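Long-range contacts in Alpha/beta hydrolase (Paenibacillus sp. VTT E-133280, PDB 6TJ2), which probably hydrolyses methyl salicylate to salicylic acid as an extracellular esterase related to tobacco salicylic acid binding protein 2: residues L49-S53 with S117-I123; E66-H72 with A276-V280; D107-L113 with R133-V138; K226-Y230 with L252-F257. All blocks are in the same frame, centred on the assembly; numbering follows the deposited sequence.

Overall arrangement
The four contacts tie together one alpha/beta-hydrolase domain built on a parallel sheet. Contact 1 is wholly buried near the chain's centre and joins the end of strand 46-50 to the probable nucleophile elbow; glycines, a water and a few aliphatic groups make it. Contacts 3 and 4 are parallel strand pairings in that same sheet, each closing a beta-alpha-beta unit, with backbone hydrogen bonds along the strands; contact 3 adds a salt-bridge network where its strands begin, contact 4 an arginine that reaches the second subunit. They meet where Ile137 O lies 2.9 Å from Ser227 N. Contact 2, its centre about 18 Å from that of the chain, is the most peripheral and only partly buried, an apolar packing of two helices.

Contact 1: residues L49-S53 with S117-I123; sequences LIHGS and SFGGSVI
Strand 46-50 ends in residues 49-53: Leu49 and Ile50 are extended, and the chain then runs on as loop through His51, Gly52 and Ser53. Facing it, Ser117 adopts a strained phi/psi of 50/-128° before the chain turns into helix 119-129. The two backbones come closest at the glycines, with Gly52 CA and Gly119 CA 4.4 Å apart. Neither position has space for a CB: one on Gly52 would run into Ser117 OG, one on Gly119 into the carbonyl oxygens of Ile50 and His51. Gly52 CA accordingly sits 3.3 Å from Ser117 OG, whose chi1 is p. One water joins the segments, 2.9 Å each from Ser53 N, Phe118 N and Ser117 OG, and accepts from both backbone amides. Ser53 OG lies 3.2 Å from Phe118 CB. Ile50, in the m, m rotamer, packs against the start of the helix, CG2 on Val122 CG1 at 3.9 Å and CG1 on Ile123 CG2 at 3.9 Å. His51 turns away; its ND1 donates to Gly52 O at 2.7 Å and its NE2 bonds Glu78. The strained serine between strand and helix fits the nucleophile elbow of alpha/beta hydrolases, with Ser117 the probable nucleophile of a triad with His264 and Asp234; the water held by the amides of Ser53 and Phe118 probably marks the oxyanion hole, as in related hydrolases.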
loop_
_atom_site.group_PDB
_atom_site.type_symbol
_atom_site.label_atom_id
_atom_site.label_comp_id
_atom_site.label_asym_id
_atom_site.label_seq_id
_atom_site.Cartn_x
_atom_site.Cartn_y
_atom_site.Cartn_z
ATOM N N LEU A 49 4.776 26.037 6.475
ATOM C CA LEU A 49 5.331 24.677 6.623
ATOM C C LEU A 49 5.890 24.530 8.028
ATOM O O LEU A 49 6.746 25.339 8.390
ATOM C CB LEU A 49 6.403 24.368 5.596
ATOM C CG LEU A 49 6.025 24.649 4.140
ATOM C CD1 LEU A 49 7.186 24.307 3.261
ATOM C CD2 LEU A 49 4.813 23.830 3.707
ATOM N N ILE A 50 5.429 23.532 8.752
ATOM C CA ILE A 50 5.808 23.246 10.167
ATOM C C ILE A 50 6.578 21.947 10.204
ATOM O O ILE A 50 6.000 20.874 9.959
ATOM C CB ILE A 50 4.558 23.220 11.043
ATOM C CG1 ILE A 50 3.680 24.469 10.888
ATOM C CG2 ILE A 50 4.985 22.944 12.487
ATOM C CD1 ILE A 50 4.421 25.784 11.180
ATOM N N HIS A 51 7.866 22.039 10.510
ATOM C CA HIS A 51 8.717 20.856 10.637
ATOM C C HIS A 51 8.321 20.046 11.877
ATOM O O HIS A 51 7.637 20.565 12.773
ATOM C CB HIS A 51 10.192 21.196 10.646
ATOM C CG HIS A 51 10.683 21.929 11.869
ATOM N ND1 HIS A 51 10.892 21.286 13.072
ATOM C CD2 HIS A 51 10.948 23.233 12.085
ATOM C CE1 HIS A 51 11.333 22.167 13.966
ATOM N NE2 HIS A 51 11.367 23.366 13.397
ATOM N N GLY A 52 8.866 18.855 11.945
ATOM C CA GLY A 52 8.676 17.973 13.080
ATOM C C GLY A 52 9.914 17.842 13.930
ATOM O O GLY A 52 10.766 18.756 13.977
ATOM N N SER A 53 9.988 16.776 14.692
ATOM C CA SER A 53 11.070 16.559 15.672
ATOM C C SER A 53 12.377 16.199 14.965
ATOM O O SER A 53 12.399 15.717 13.785
ATOM C CB SER A 53 10.691 15.508 16.670
ATOM O OG SER A 53 9.556 15.872 17.403
ATOM N N SER A 117 5.475 15.063 10.432
ATOM C CA SER A 117 5.760 14.312 11.672
ATOM C C SER A 117 5.134 14.978 12.906
ATOM O O SER A 117 3.907 15.179 12.947
ATOM C CB SER A 117 7.223 13.948 11.744
ATOM O OG SER A 117 8.090 15.060 11.696
ATOM N N PHE A 118 5.893 15.247 13.968
ATOM C CA PHE A 118 5.424 15.897 15.205
ATOM C C PHE A 118 4.715 17.183 14.829
ATOM O O PHE A 118 3.814 17.662 15.537
ATOM C CB PHE A 118 6.630 16.187 16.090
ATOM C CG PHE A 118 6.405 17.175 17.210
ATOM C CD1 PHE A 118 5.721 16.825 18.363
ATOM C CD2 PHE A 118 6.779 18.506 17.090
ATOM C CE1 PHE A 118 5.457 17.751 19.365
ATOM C CE2 PHE A 118 6.509 19.444 18.091
ATOM C CZ PHE A 118 5.847 19.057 19.225
ATOM N N GLY A 119 5.104 17.828 13.735
ATOM C CA GLY A 119 4.428 19.000 13.228
ATOM C C GLY A 119 2.938 18.827 12.982
ATOM O O GLY A 119 2.212 19.820 13.024
ATOM N N GLY A 120 2.466 17.580 12.785
ATOM C CA GLY A 120 1.009 17.386 12.742
ATOM C C GLY A 120 0.317 17.789 14.019
ATOM O O GLY A 120 -0.795 18.350 13.981
ATOM N N SER A 121 0.937 17.516 15.153
ATOM C CA SER A 121 0.338 17.923 16.442
ATOM C C SER A 121 0.337 19.440 16.598
ATOM O O SER A 121 -0.636 20.010 17.167
ATOM C CB SER A 121 0.971 17.258 17.622
ATOM O OG SER A 121 2.262 17.745 17.893
ATOM N N VAL A 122 1.334 20.101 16.060
ATOM C CA VAL A 122 1.463 21.564 16.089
ATOM C C VAL A 122 0.435 22.197 15.164
ATOM O O VAL A 122 -0.205 23.198 15.550
ATOM C CB VAL A 122 2.893 21.977 15.750
ATOM C CG1 VAL A 122 2.995 23.504 15.775
ATOM C CG2 VAL A 122 3.894 21.351 16.725
ATOM N N ILE A 123 0.216 21.662 13.966
ATOM C CA ILE A 123 -0.841 22.250 13.118
ATOM C C ILE A 123 -2.207 22.071 13.774
ATOM O O ILE A 123 -3.090 22.956 13.626
ATOM C CB ILE A 123 -0.813 21.823 11.650
ATOM C CG1 ILE A 123 -1.251 20.373 11.450
ATOM C CG2 ILE A 123 0.574 22.110 11.087
ATOM C CD1 ILE A 123 -1.004 19.849 10.050
HETATM O O HOH W 1 8.554 14.314 14.426
#

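Contact 2: residues E66-H72 with A276-V280; sequences ELRKLGH and AELMV
Leu67, Ala276 and Val280 form the heart of this helix-helix contact in the alpha/beta-hydrolase fold, where the end of helix 61-69 packs on helix 272-283. The backbones are nearest at Leu67 CA and Ala276 CA, 5.2 Å apart, a close approach that the small alanine permits. Leu67 (m, t) brings CG to 3.7 Å from Ala276 CB, CD2 to 3.8 Å from Val280 CG2 and CD1 to 4.0 Å from Met279 SD. Val280 lies one turn after Ala276, its N bonded to Ala276 O at 3.0 Å, so both face the same neighbour. Leu70 (m, t) closes the exposed margin, with CD1 4.1 Å from Ala276 CB. A Schellman motif then ends the first helix: Gly71, at phi 99°, donates to Arg68 O, and His72 N to Leu67 O. This turn brings the His72 ring over to the second helix; ND1 bonds Leu45 N, while NE2 approaches Val280 CG2 to 3.4 Å.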
loop_
_atom_site.group_PDB
_atom_site.type_symbol
_atom_site.label_atom_id
_atom_site.label_comp_id
_atom_site.label_asym_id
_atom_site.label_seq_id
_atom_site.Cartn_x
_atom_site.Cartn_y
_atom_site.Cartn_z
ATOM N N GLU A 66 11.534 24.991 -4.392
ATOM C CA GLU A 66 10.783 24.488 -5.583
ATOM C C GLU A 66 9.352 25.000 -5.572
ATOM O O GLU A 66 8.783 25.274 -6.648
ATOM C CB GLU A 66 10.889 22.967 -5.683
ATOM C CG GLU A 66 12.284 22.489 -6.002
ATOM C CD GLU A 66 12.856 22.955 -7.323
ATOM O OE1 GLU A 66 12.091 23.002 -8.279
ATOM O OE2 GLU A 66 14.092 23.171 -7.372
ATOM N N LEU A 67 8.695 25.080 -4.427
ATOM C CA LEU A 67 7.350 25.669 -4.345
ATOM C C LEU A 67 7.368 27.120 -4.797
ATOM O O LEU A 67 6.422 27.533 -5.526
ATOM C CB LEU A 67 6.786 25.556 -2.935
ATOM C CG LEU A 67 6.219 24.206 -2.558
ATOM C CD1 LEU A 67 5.999 24.154 -1.030
ATOM C CD2 LEU A 67 4.942 23.908 -3.297
ATOM N N ARG A 68 8.393 27.874 -4.417
ATOM C CA ARG A 68 8.456 29.299 -4.801
ATOM C C ARG A 68 8.638 29.411 -6.327
ATOM O O ARG A 68 8.069 30.315 -6.927
ATOM C CB ARG A 68 9.563 30.023 -4.049
ATOM C CG ARG A 68 9.271 30.191 -2.570
ATOM C CD ARG A 68 10.340 30.982 -1.822
ATOM N NE ARG A 68 10.157 30.859 -0.383
ATOM C CZ ARG A 68 10.863 30.130 0.439
ATOM N NH1 ARG A 68 11.970 29.521 0.039
ATOM N NH2 ARG A 68 10.489 29.997 1.699
ATOM N N LYS A 69 9.375 28.490 -6.934
ATOM C CA LYS A 69 9.570 28.509 -8.407
ATOM C C LYS A 69 8.241 28.280 -9.105
ATOM O O LYS A 69 8.129 28.735 -10.268
ATOM C CB LYS A 69 10.587 27.469 -8.845
ATOM C CG LYS A 69 12.014 27.722 -8.406
ATOM C CD LYS A 69 12.893 26.555 -8.816
ATOM C CE LYS A 69 14.307 26.633 -8.300
ATOM N NZ LYS A 69 15.069 25.442 -8.762
ATOM N N LEU A 70 7.275 27.578 -8.524
ATOM C CA LEU A 70 5.934 27.351 -9.082
ATOM C C LEU A 70 5.023 28.548 -8.843
ATOM O O LEU A 70 3.853 28.473 -9.255
ATOM C CB LEU A 70 5.355 26.082 -8.439
ATOM C CG LEU A 70 6.049 24.784 -8.805
ATOM C CD1 LEU A 70 5.547 23.637 -7.963
ATOM C CD2 LEU A 70 5.887 24.491 -10.287
ATOM N N GLY A 71 5.493 29.600 -8.161
ATOM C CA GLY A 71 4.722 30.827 -7.950
ATOM C C GLY A 71 4.064 30.906 -6.596
ATOM O O GLY A 71 3.254 31.822 -6.372
ATOM N N HIS A 72 4.263 29.912 -5.723
ATOM C CA HIS A 72 3.635 29.894 -4.393
ATOM C C HIS A 72 4.463 30.696 -3.374
ATOM O O HIS A 72 5.703 30.797 -3.503
ATOM C CB HIS A 72 3.427 28.423 -3.971
ATOM C CG HIS A 72 2.677 27.668 -5.007
ATOM N ND1 HIS A 72 1.424 28.067 -5.406
ATOM C CD2 HIS A 72 3.041 26.627 -5.779
ATOM C CE1 HIS A 72 0.993 27.209 -6.343
ATOM N NE2 HIS A 72 1.961 26.343 -6.573
ATOM N N ALA A 276 7.235 19.311 -4.023
ATOM C CA ALA A 276 6.460 20.554 -4.211
ATOM C C ALA A 276 5.194 20.246 -4.990
ATOM O O ALA A 276 4.116 20.696 -4.618
ATOM C CB ALA A 276 7.335 21.569 -4.912
ATOM N N GLU A 277 5.292 19.449 -6.043
ATOM C CA GLU A 277 4.097 19.103 -6.831
ATOM C C GLU A 277 3.090 18.335 -5.980
ATOM O O GLU A 277 1.887 18.593 -6.091
ATOM C CB GLU A 277 4.504 18.309 -8.066
ATOM C CG GLU A 277 5.325 19.101 -9.057
ATOM C CD GLU A 277 5.931 18.201 -10.132
ATOM O OE1 GLU A 277 5.841 16.939 -10.026
ATOM O OE2 GLU A 277 6.497 18.748 -11.071
ATOM N N LEU A 278 3.551 17.431 -5.153
ATOM C CA LEU A 278 2.653 16.692 -4.267
ATOM C C LEU A 278 1.977 17.589 -3.244
ATOM O O LEU A 278 0.772 17.445 -2.929
ATOM C CB LEU A 278 3.366 15.555 -3.530
ATOM C CG LEU A 278 3.783 14.384 -4.430
ATOM C CD1 LEU A 278 4.733 13.482 -3.695
ATOM C CD2 LEU A 278 2.541 13.619 -4.926
ATOM N N MET A 279 2.725 18.568 -2.737
ATOM C CA MET A 279 2.150 19.498 -1.752
ATOM C C MET A 279 1.108 20.379 -2.404
ATOM O O MET A 279 0.091 20.686 -1.775
ATOM C CB MET A 279 3.262 20.339 -1.116
ATOM C CG MET A 279 4.141 19.485 -0.232
ATOM S SD MET A 279 5.581 20.377 0.313
ATOM C CE MET A 279 6.129 19.402 1.714
ATOM N N VAL A 280 1.295 20.766 -3.679
ATOM C CA VAL A 280 0.218 21.500 -4.393
ATOM C C VAL A 280 -0.982 20.592 -4.576
ATOM O O VAL A 280 -2.100 21.028 -4.438
ATOM C CB VAL A 280 0.781 22.047 -5.720
ATOM C CG1 VAL A 280 -0.316 22.642 -6.616
ATOM C CG2 VAL A 280 1.873 23.082 -5.465
#

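Contact 3: residues D107-L113 with R133-V138; sequences DLKDFIL and RIKRIV
Strands 111-117 and 134-139 are the parallel neighbours of a beta-alpha-beta unit, crossed over by helix 119-129, in the central sheet of the alpha/beta hydrolase. The axes of the short segments 111-113 and 136-138 come within 4.8 Å and make an angle of 32°. Phe111 pairs with Ile134, Ile112 with Arg136 and Leu113 with Ile137; the one-residue shift is a beta bulge at Lys135. The ladder consists of Lys135 N to Phe111 O (2.8 Å), Leu113 N to Arg136 O (2.9 Å) and Val138 N to Leu113 O (2.8 Å), preceded by weak bonds from Asp110 N and Phe111 N to Arg133 O. On one face Phe111 CE1 touches Ile134 CG1 at 3.9 Å and Leu113 CD2 meets Ile134 CD1 at 3.8 Å; on the other, Ile112 CG2 meets Val138 CG2 at 3.6 Å. The end of the Arg136 side chain reaches Ser227 and Asp184 of the second subunit. At the entrance to the strands, Asp107, in a Schellman motif with positive phi, is in a salt-bridge network with Arg133 and, by a weak bond from Lys109 NZ to Asp107 OD2 at 3.3 Å, with Lys109. The extended Arg133 side chain (m, t, t) gives NH1 two acceptors, Asp107 OD1 and Leu108 O, each at 2.9 Å.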
loop_
_atom_site.group_PDB
_atom_site.type_symbol
_atom_site.label_atom_id
_atom_site.label_comp_id
_atom_site.label_asym_id
_atom_site.label_seq_id
_atom_site.Cartn_x
_atom_site.Cartn_y
_atom_site.Cartn_z
ATOM N N ASP A 107 0.544 38.767 9.934
ATOM C CA ASP A 107 -0.877 38.836 9.567
ATOM C C ASP A 107 -1.169 37.865 8.410
ATOM O O ASP A 107 -1.919 38.185 7.469
ATOM C CB ASP A 107 -1.350 40.287 9.294
ATOM C CG ASP A 107 -2.862 40.386 9.248
ATOM O OD1 ASP A 107 -3.546 39.656 9.950
ATOM O OD2 ASP A 107 -3.409 41.116 8.393
ATOM N N LEU A 108 -0.761 36.615 8.524
ATOM C CA LEU A 108 -0.928 35.637 7.430
ATOM C C LEU A 108 -2.377 35.186 7.427
ATOM O O LEU A 108 -2.949 34.975 8.527
ATOM C CB LEU A 108 -0.007 34.439 7.639
ATOM C CG LEU A 108 1.476 34.768 7.627
ATOM C CD1 LEU A 108 2.349 33.535 7.734
ATOM C CD2 LEU A 108 1.861 35.564 6.397
ATOM N N LYS A 109 -2.988 35.041 6.248
ATOM C CA LYS A 109 -4.331 34.478 6.150
ATOM C C LYS A 109 -4.523 33.781 4.802
ATOM O O LYS A 109 -3.662 33.912 3.910
ATOM C CB LYS A 109 -5.395 35.515 6.461
ATOM C CG LYS A 109 -5.204 36.753 5.658
ATOM C CD LYS A 109 -6.094 37.930 6.099
ATOM C CE LYS A 109 -5.550 38.759 7.237
ATOM N NZ LYS A 109 -6.303 40.029 7.362
ATOM N N ASP A 110 -5.564 32.984 4.775
ATOM C CA ASP A 110 -5.984 32.180 3.617
ATOM C C ASP A 110 -4.813 31.309 3.156
ATOM O O ASP A 110 -4.582 31.172 1.961
ATOM C CB ASP A 110 -6.462 33.113 2.494
ATOM C CG ASP A 110 -7.249 32.401 1.412
ATOM O OD1 ASP A 110 -8.035 31.455 1.734
ATOM O OD2 ASP A 110 -7.062 32.818 0.233
ATOM N N PHE A 111 -4.170 30.638 4.110
ATOM C CA PHE A 111 -2.972 29.839 3.842
ATOM C C PHE A 111 -3.271 28.351 4.090
ATOM O O PHE A 111 -4.177 27.935 4.828
ATOM C CB PHE A 111 -1.765 30.350 4.634
ATOM C CG PHE A 111 -1.895 30.341 6.120
ATOM C CD1 PHE A 111 -1.719 29.181 6.891
ATOM C CD2 PHE A 111 -2.193 31.514 6.777
ATOM C CE1 PHE A 111 -1.822 29.242 8.269
ATOM C CE2 PHE A 111 -2.346 31.545 8.144
ATOM C CZ PHE A 111 -2.175 30.414 8.899
ATOM N N ILE A 112 -2.384 27.593 3.486
ATOM C CA ILE A 112 -2.330 26.117 3.678
ATOM C C ILE A 112 -1.395 25.866 4.844
ATOM O O ILE A 112 -0.199 26.210 4.741
ATOM C CB ILE A 112 -1.833 25.426 2.404
ATOM C CG1 ILE A 112 -2.715 25.797 1.208
ATOM C CG2 ILE A 112 -1.786 23.924 2.618
ATOM C CD1 ILE A 112 -2.161 25.492 -0.064
ATOM N N LEU A 113 -1.885 25.292 5.934
ATOM C CA LEU A 113 -1.046 25.012 7.114
ATOM C C LEU A 113 -0.638 23.552 6.978
ATOM O O LEU A 113 -1.528 22.657 7.066
ATOM C CB LEU A 113 -1.840 25.275 8.385
ATOM C CG LEU A 113 -1.051 25.055 9.685
ATOM C CD1 LEU A 113 0.164 25.989 9.737
ATOM C CD2 LEU A 113 -2.000 25.282 10.877
ATOM N N ARG A 133 -8.002 31.897 9.842
ATOM C CA ARG A 133 -6.855 32.263 8.965
ATOM C C ARG A 133 -6.501 31.130 7.979
ATOM O O ARG A 133 -5.689 31.362 7.101
ATOM C CB ARG A 133 -5.620 32.633 9.779
ATOM C CG ARG A 133 -5.773 33.910 10.574
ATOM C CD ARG A 133 -4.480 34.206 11.279
ATOM N NE ARG A 133 -4.647 35.411 12.091
ATOM C CZ ARG A 133 -4.321 36.624 11.712
ATOM N NH1 ARG A 133 -3.766 36.860 10.543
ATOM N NH2 ARG A 133 -4.595 37.626 12.538
ATOM N N ILE A 134 -7.068 29.945 8.149
ATOM C CA ILE A 134 -6.552 28.730 7.482
ATOM C C ILE A 134 -7.496 28.293 6.362
ATOM O O ILE A 134 -8.704 28.091 6.630
ATOM C CB ILE A 134 -6.337 27.638 8.536
ATOM C CG1 ILE A 134 -5.307 28.060 9.590
ATOM C CG2 ILE A 134 -5.930 26.342 7.845
ATOM C CD1 ILE A 134 -5.334 27.175 10.804
ATOM N N LYS A 135 -6.950 28.150 5.170
ATOM C CA LYS A 135 -7.689 27.639 3.999
ATOM C C LYS A 135 -7.860 26.110 4.065
ATOM O O LYS A 135 -8.920 25.588 3.706
ATOM C CB LYS A 135 -6.973 28.088 2.722
ATOM C CG LYS A 135 -7.564 27.604 1.398
ATOM C CD LYS A 135 -6.577 27.724 0.249
ATOM C CE LYS A 135 -6.833 28.806 -0.755
ATOM N NZ LYS A 135 -8.250 28.802 -1.206
ATOM N N ARG A 136 -6.794 25.396 4.430
ATOM C CA ARG A 136 -6.738 23.917 4.391
ATOM C C ARG A 136 -5.580 23.496 5.285
ATOM O O ARG A 136 -4.567 24.222 5.360
ATOM C CB ARG A 136 -6.579 23.432 2.944
ATOM C CG ARG A 136 -6.481 21.922 2.768
ATOM C CD ARG A 136 -6.581 21.468 1.318
ATOM N NE ARG A 136 -7.913 21.538 0.797
ATOM C CZ ARG A 136 -8.812 20.515 0.821
ATOM N NH1 ARG A 136 -8.608 19.269 1.304
ATOM N NH2 ARG A 136 -10.010 20.771 0.316
ATOM N N ILE A 137 -5.742 22.368 5.940
ATOM C CA ILE A 137 -4.708 21.792 6.833
ATOM C C ILE A 137 -4.189 20.524 6.183
ATOM O O ILE A 137 -5.006 19.637 5.815
ATOM C CB ILE A 137 -5.273 21.544 8.218
ATOM C CG1 ILE A 137 -5.893 22.791 8.840
ATOM C CG2 ILE A 137 -4.193 20.952 9.084
ATOM C CD1 ILE A 137 -6.728 22.465 10.086
ATOM N N VAL A 138 -2.887 20.422 5.977
ATOM C CA VAL A 138 -2.266 19.280 5.281
ATOM C C VAL A 138 -1.363 18.567 6.262
ATOM O O VAL A 138 -0.408 19.180 6.774
ATOM C CB VAL A 138 -1.512 19.709 4.009
ATOM C CG1 VAL A 138 -0.846 18.509 3.360
ATOM C CG2 VAL A 138 -2.458 20.409 3.048
HETATM O O HOH W 2 -2.420 39.847 12.885
#

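Contact 4: residues K226-Y230 with L252-F257; sequences KSYLY and LGVFRF
Two backbone hydrogen bonds fix the parallel pairing: Arg256 N donates to Lys226 O at 3.0 Å, and Tyr228 N to Arg256 O at 2.8 Å. Arg256 thus bonds on both its N and O to the residues flanking Ser227, its partner, with Ser227 CA and Arg256 CA only 4.3 Å apart; Tyr228 then pairs with Phe257. At the start of the pairing a water accepts from Lys226 N at 3.0 Å and donates to Val254 O at 2.8 Å, linking the strand to the loop that follows Gly253 (phi 82°). Ser227 OG lies over one face of the Arg256 guanidinium and bonds Ala282 O. The arginine also reaches Arg284 O and forms a salt bridge with Asp184 of the second subunit. On the opposite face, Tyr228 (chi1 t) sets CB 3.7 Å from Phe255 CD1 and CD2 4.0 Å from Leu252 CD1, which lies at the edge of the tyrosine ring. Further along, Tyr230 CB meets Phe257 CE1 at 3.7 Å, and the Phe257 ring stacks on His245. The bent-over Lys226 chain brings CE to 3.6 Å from Leu252 O. With helix 244-250 linking them, strands 226-231 and 256-260 form the last beta-alpha-beta unit at one end of the hydrolase sheet, its outer strand in contact with the second subunit.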
loop_
_atom_site.group_PDB
_atom_site.type_symbol
_atom_site.label_atom_id
_atom_site.label_comp_id
_atom_site.label_asym_id
_atom_site.label_seq_id
_atom_site.Cartn_x
_atom_site.Cartn_y
_atom_site.Cartn_z
ATOM N N LYS A 226 -9.227 19.163 5.208
ATOM C CA LYS A 226 -7.962 18.484 5.519
ATOM C C LYS A 226 -7.509 17.630 4.365
ATOM O O LYS A 226 -8.343 17.047 3.642
ATOM C CB LYS A 226 -8.141 17.597 6.744
ATOM C CG LYS A 226 -8.486 18.372 8.025
ATOM C CD LYS A 226 -9.135 17.536 9.111
ATOM C CE LYS A 226 -10.639 17.554 8.954
ATOM N NZ LYS A 226 -11.162 18.784 9.604
ATOM N N SER A 227 -6.199 17.477 4.253
ATOM C CA SER A 227 -5.537 16.514 3.365
ATOM C C SER A 227 -4.497 15.739 4.119
ATOM O O SER A 227 -3.954 16.236 5.144
ATOM C CB SER A 227 -4.875 17.198 2.195
ATOM O OG SER A 227 -5.808 17.978 1.473
ATOM N N TYR A 228 -4.193 14.559 3.624
ATOM C CA TYR A 228 -3.087 13.748 4.133
ATOM C C TYR A 228 -2.240 13.369 2.957
ATOM O O TYR A 228 -2.725 12.705 2.010
ATOM C CB TYR A 228 -3.566 12.509 4.895
ATOM C CG TYR A 228 -2.523 11.942 5.837
ATOM C CD1 TYR A 228 -1.449 11.193 5.375
ATOM C CD2 TYR A 228 -2.575 12.200 7.210
ATOM C CE1 TYR A 228 -0.445 10.757 6.202
ATOM C CE2 TYR A 228 -1.565 11.751 8.055
ATOM C CZ TYR A 228 -0.490 11.082 7.541
ATOM O OH TYR A 228 0.516 10.666 8.391
ATOM N N LEU A 229 -0.973 13.784 2.987
ATOM C CA LEU A 229 0.051 13.474 1.985
ATOM C C LEU A 229 0.954 12.392 2.561
ATOM O O LEU A 229 1.577 12.614 3.593
ATOM C CB LEU A 229 0.800 14.779 1.626
ATOM C CG LEU A 229 2.003 14.574 0.695
ATOM C CD1 LEU A 229 1.674 13.849 -0.614
ATOM C CD2 LEU A 229 2.702 15.916 0.413
ATOM N N TYR A 230 0.971 11.220 1.928
ATOM C CA TYR A 230 1.654 10.027 2.414
ATOM C C TYR A 230 2.678 9.554 1.443
ATOM O O TYR A 230 2.319 9.363 0.262
ATOM C CB TYR A 230 0.620 8.927 2.673
ATOM C CG TYR A 230 1.197 7.620 3.132
ATOM C CD1 TYR A 230 0.946 6.486 2.402
ATOM C CD2 TYR A 230 2.009 7.523 4.251
ATOM C CE1 TYR A 230 1.399 5.257 2.832
ATOM C CE2 TYR A 230 2.535 6.300 4.637
ATOM C CZ TYR A 230 2.213 5.176 3.936
ATOM O OH TYR A 230 2.723 3.963 4.411
ATOM N N LEU A 252 -8.359 11.788 10.943
ATOM C CA LEU A 252 -8.886 13.057 10.378
ATOM C C LEU A 252 -10.361 12.966 10.031
ATOM O O LEU A 252 -10.967 14.064 9.886
ATOM C CB LEU A 252 -8.065 13.439 9.147
ATOM C CG LEU A 252 -6.576 13.703 9.430
ATOM C CD1 LEU A 252 -5.950 14.185 8.145
ATOM C CD2 LEU A 252 -6.394 14.696 10.594
ATOM N N GLY A 253 -10.898 11.769 9.879
ATOM C CA GLY A 253 -12.280 11.614 9.404
ATOM C C GLY A 253 -12.278 11.715 7.884
ATOM O O GLY A 253 -11.646 10.886 7.217
ATOM N N VAL A 254 -12.964 12.696 7.334
ATOM C CA VAL A 254 -13.012 12.937 5.881
ATOM C C VAL A 254 -11.799 13.803 5.536
ATOM O O VAL A 254 -11.604 14.844 6.173
ATOM C CB VAL A 254 -14.340 13.559 5.441
ATOM C CG1 VAL A 254 -14.310 13.965 3.968
ATOM C CG2 VAL A 254 -15.500 12.606 5.703
ATOM N N PHE A 255 -11.029 13.363 4.571
ATOM C CA PHE A 255 -9.841 14.127 4.133
ATOM C C PHE A 255 -9.516 13.756 2.703
ATOM O O PHE A 255 -9.941 12.693 2.187
ATOM C CB PHE A 255 -8.645 13.869 5.078
ATOM C CG PHE A 255 -8.162 12.450 5.029
ATOM C CD1 PHE A 255 -7.136 12.089 4.200
ATOM C CD2 PHE A 255 -8.751 11.456 5.770
ATOM C CE1 PHE A 255 -6.716 10.772 4.105
ATOM C CE2 PHE A 255 -8.294 10.153 5.722
ATOM C CZ PHE A 255 -7.265 9.802 4.908
ATOM N N ARG A 256 -8.689 14.559 2.075
ATOM C CA ARG A 256 -8.159 14.279 0.738
ATOM C C ARG A 256 -6.834 13.556 0.834
ATOM O O ARG A 256 -5.864 14.085 1.402
ATOM C CB ARG A 256 -7.935 15.559 -0.065
ATOM C CG ARG A 256 -7.487 15.324 -1.508
ATOM C CD ARG A 256 -6.902 16.573 -2.173
ATOM N NE ARG A 256 -7.930 17.586 -2.196
ATOM C CZ ARG A 256 -7.680 18.882 -2.422
ATOM N NH1 ARG A 256 -6.466 19.265 -2.755
ATOM N NH2 ARG A 256 -8.651 19.751 -2.293
ATOM N N PHE A 257 -6.807 12.328 0.359
ATOM C CA PHE A 257 -5.609 11.502 0.351
ATOM C C PHE A 257 -4.805 11.733 -0.907
ATOM O O PHE A 257 -5.339 11.583 -2.022
ATOM C CB PHE A 257 -5.993 10.019 0.439
ATOM C CG PHE A 257 -4.814 9.075 0.428
ATOM C CD1 PHE A 257 -3.866 9.104 1.461
ATOM C CD2 PHE A 257 -4.697 8.065 -0.525
ATOM C CE1 PHE A 257 -2.777 8.256 1.435
ATOM C CE2 PHE A 257 -3.627 7.200 -0.533
ATOM C CZ PHE A 257 -2.652 7.274 0.470
HETATM O O HOH W 3 -11.679 17.473 5.247
#